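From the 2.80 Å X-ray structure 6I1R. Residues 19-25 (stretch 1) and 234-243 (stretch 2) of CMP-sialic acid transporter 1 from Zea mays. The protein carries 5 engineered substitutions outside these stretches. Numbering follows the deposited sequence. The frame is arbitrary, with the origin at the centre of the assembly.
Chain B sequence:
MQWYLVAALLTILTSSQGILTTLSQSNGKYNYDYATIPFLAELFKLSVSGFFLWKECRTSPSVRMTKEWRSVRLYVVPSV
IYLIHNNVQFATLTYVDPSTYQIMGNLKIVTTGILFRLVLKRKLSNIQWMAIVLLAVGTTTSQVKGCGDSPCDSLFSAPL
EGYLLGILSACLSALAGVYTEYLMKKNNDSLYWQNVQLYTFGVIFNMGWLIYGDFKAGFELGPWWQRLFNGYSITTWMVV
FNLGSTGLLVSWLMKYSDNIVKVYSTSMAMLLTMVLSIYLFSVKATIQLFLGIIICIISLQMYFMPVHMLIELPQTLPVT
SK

Stretch 1, residues 19-25: ILTTLSQ
Stretch 2 234-243: ITTWMVVFNL

Packing of two helical segments of CMP-sialic acid transporter 1, residues 19-25 and 234-243 of one chain. Residues 19-24 are helical, continuing a helix that begins earlier in the chain, with phi/psi near -65/-40; Q25 is the first residue to leave helical values, at -73/31. Residues 234-243 are helical throughout, and their helix runs on beyond L243. The N-to-C directions differ by 154°, a roughly antiparallel arrangement with a signed crossing angle of -154°, and the axes approach to 9.0 Å. Register is set by L20 CA to V239 CA at 6.2 Å and S24 CA to T235 CA at 5.5 Å, so a step of four residues forward on one helix matches four backward on the other.

Within each helix, i to i+4 hydrogen bonds hold the backbone, among them L23 N to I19 O and S24 N to L20 O (both 3.0 Å), M238 N to I234 O and N242 N to M238 O (both 2.8 Å), and L243 N to V239 O (2.7 Å). A weak bond also joins V239 N to T236 O (3.3 Å).

Between the helices, L20 (chi1 m, chi2 t) points toward the second helix and has more area covered there than any other residue of the pair. M238 (chi1 m, chi2 t, chi3 p) has its CA-to-CB bond toward the first helix, and its CE lies 3.5 Å from L20 CD2; L20 CB lies 3.8 Å from V239 CG1. The valine, chi1 -29° and between wells, also places CG1 3.8 Å from L20 O and 4.0 Å from T21 N, so its methyl packs on backbone as well as side chain. N242 (chi1 t, chi2 151°) brings OD1 to 3.6 Å from L20 CD1, a van der Waals contact, since the methyl carbon offers no polar hydrogen.

No hydrogen bond crosses between the stretches, and packing alone joins them, burying 342 Å² summed over both sides. S24 and T235, both chi1 p, point toward each other's helix where the backbones come close; S24 CB and T235 OG1 are modelled too close together, at 2.7 Å, so that spacing carries no weight. S24 OG is hydrogen-bonded elsewhere in the structure. T22 (chi1 p), clear of the interface, turns its hydroxyl back on its own helix, OG1 donating to I19 O at 2.7 Å. T21 (chi1 m) points its CB away, yet OG1 still comes within 4.2 Å of V239 CB.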

# COMPACT_ATOMS: atom_id res chain seq x y z
N ILE B 19 6.81 12.55 7.31
CA ILE B 19 7.67 12.51 6.12
C ILE B 19 8.39 11.16 6.06
O ILE B 19 8.43 10.51 5.01
CB ILE B 19 8.67 13.69 6.13
CG1 ILE B 19 7.95 15.04 6.12
CG2 ILE B 19 9.66 13.57 4.98
CD1 ILE B 19 8.71 16.14 6.82
N LEU B 20 8.94 10.74 7.19
CA LEU B 20 9.70 9.49 7.28
C LEU B 20 8.81 8.29 6.89
O LEU B 20 9.31 7.31 6.34
CB LEU B 20 10.24 9.32 8.71
CG LEU B 20 11.41 10.24 9.08
CD1 LEU B 20 11.66 10.23 10.58
CD2 LEU B 20 12.67 9.86 8.32
N THR B 21 7.51 8.37 7.16
CA THR B 21 6.58 7.29 6.80
C THR B 21 6.49 7.17 5.27
O THR B 21 6.63 6.08 4.73
CB THR B 21 5.21 7.49 7.46
OG1 THR B 21 5.36 7.28 8.87
CG2 THR B 21 4.14 6.54 6.94
N THR B 22 6.28 8.30 4.58
CA THR B 22 6.14 8.28 3.12
C THR B 22 7.46 7.81 2.47
O THR B 22 7.45 6.98 1.55
CB THR B 22 5.68 9.64 2.58
OG1 THR B 22 6.65 10.63 2.94
CG2 THR B 22 4.32 10.05 3.10
N LEU B 23 8.59 8.34 2.95
CA LEU B 23 9.90 7.93 2.43
C LEU B 23 10.07 6.41 2.55
O LEU B 23 10.38 5.71 1.56
CB LEU B 23 11.00 8.68 3.19
CG LEU B 23 11.19 10.16 2.83
CD1 LEU B 23 12.18 10.83 3.77
CD2 LEU B 23 11.65 10.31 1.39
N SER B 24 9.85 5.90 3.77
CA SER B 24 9.94 4.47 4.07
C SER B 24 8.85 3.71 3.30
O SER B 24 9.05 2.55 2.92
CB SER B 24 9.81 4.21 5.54
OG SER B 24 8.46 4.08 5.92
N GLN B 25 7.72 4.37 3.11
CA GLN B 25 6.64 3.85 2.30
C GLN B 25 7.01 3.92 0.81
O GLN B 25 6.13 4.08 -0.03
CB GLN B 25 5.37 4.67 2.55
N ILE B 234 16.18 0.66 7.77
CA ILE B 234 16.54 1.64 8.80
C ILE B 234 15.41 2.66 8.92
O ILE B 234 14.93 2.93 10.03
CB ILE B 234 17.91 2.30 8.50
CG1 ILE B 234 19.08 1.42 8.93
CG2 ILE B 234 17.99 3.68 9.12
CD1 ILE B 234 19.51 0.39 7.91
N THR B 235 14.96 3.20 7.79
CA THR B 235 13.89 4.22 7.84
C THR B 235 12.67 3.63 8.55
O THR B 235 12.07 4.32 9.37
CB THR B 235 13.49 4.85 6.49
OG1 THR B 235 12.54 4.14 5.71
CG2 THR B 235 14.66 5.13 5.59
N THR B 236 12.34 2.36 8.30
CA THR B 236 11.23 1.73 9.02
C THR B 236 11.46 1.86 10.53
O THR B 236 10.53 2.21 11.26
CB THR B 236 11.06 0.25 8.62
OG1 THR B 236 11.20 0.13 7.21
CG2 THR B 236 9.73 -0.30 9.05
N TRP B 237 12.68 1.60 10.98
CA TRP B 237 13.01 1.67 12.41
C TRP B 237 12.98 3.12 12.91
O TRP B 237 12.68 3.36 14.08
CB TRP B 237 14.37 1.01 12.70
CG TRP B 237 14.32 -0.49 12.79
CD1 TRP B 237 14.87 -1.37 11.91
CD2 TRP B 237 13.68 -1.27 13.81
NE1 TRP B 237 14.62 -2.66 12.32
CE2 TRP B 237 13.89 -2.63 13.48
CE3 TRP B 237 12.95 -0.97 14.96
CZ2 TRP B 237 13.40 -3.67 14.26
CZ3 TRP B 237 12.46 -2.01 15.74
CH2 TRP B 237 12.69 -3.34 15.39
N MET B 238 13.29 4.08 12.03
CA MET B 238 13.24 5.49 12.41
C MET B 238 11.80 5.86 12.81
O MET B 238 11.61 6.53 13.83
CB MET B 238 13.71 6.40 11.27
CG MET B 238 15.22 6.53 11.19
SD MET B 238 15.77 7.49 9.75
CE MET B 238 15.51 9.16 10.33
N VAL B 239 10.81 5.42 12.04
CA VAL B 239 9.42 5.83 12.31
C VAL B 239 8.90 5.07 13.54
O VAL B 239 8.06 5.60 14.26
CB VAL B 239 8.47 5.66 11.10
CG1 VAL B 239 9.19 5.78 9.77
CG2 VAL B 239 7.67 4.37 11.15
N VAL B 240 9.40 3.85 13.79
CA VAL B 240 9.00 3.10 14.98
C VAL B 240 9.41 3.89 16.22
O VAL B 240 8.61 4.07 17.14
CB VAL B 240 9.59 1.67 15.00
CG1 VAL B 240 9.43 1.01 16.36
CG2 VAL B 240 8.99 0.80 13.91
N PHE B 241 10.65 4.37 16.23
CA PHE B 241 11.15 5.20 17.33
C PHE B 241 10.39 6.53 17.35
O PHE B 241 9.95 6.98 18.41
CB PHE B 241 12.66 5.44 17.20
CG PHE B 241 13.52 4.21 17.34
CD1 PHE B 241 13.17 3.16 18.18
CD2 PHE B 241 14.72 4.11 16.64
CE1 PHE B 241 13.97 2.05 18.31
CE2 PHE B 241 15.53 2.99 16.77
CZ PHE B 241 15.15 1.96 17.61
N ASN B 242 10.22 7.14 16.18
CA ASN B 242 9.57 8.44 16.08
C ASN B 242 8.12 8.35 16.57
O ASN B 242 7.63 9.29 17.20
CB ASN B 242 9.63 9.00 14.66
CG ASN B 242 9.63 10.51 14.64
OD1 ASN B 242 10.17 11.12 13.73
ND2 ASN B 242 9.04 11.12 15.66
N LEU B 243 7.44 7.25 16.26
CA LEU B 243 6.04 7.05 16.67
C LEU B 243 5.97 6.77 18.18
O LEU B 243 5.01 7.16 18.85
CB LEU B 243 5.45 5.89 15.86
CG LEU B 243 3.97 5.58 16.08
CD1 LEU B 243 3.12 6.84 16.00
CD2 LEU B 243 3.48 4.54 15.08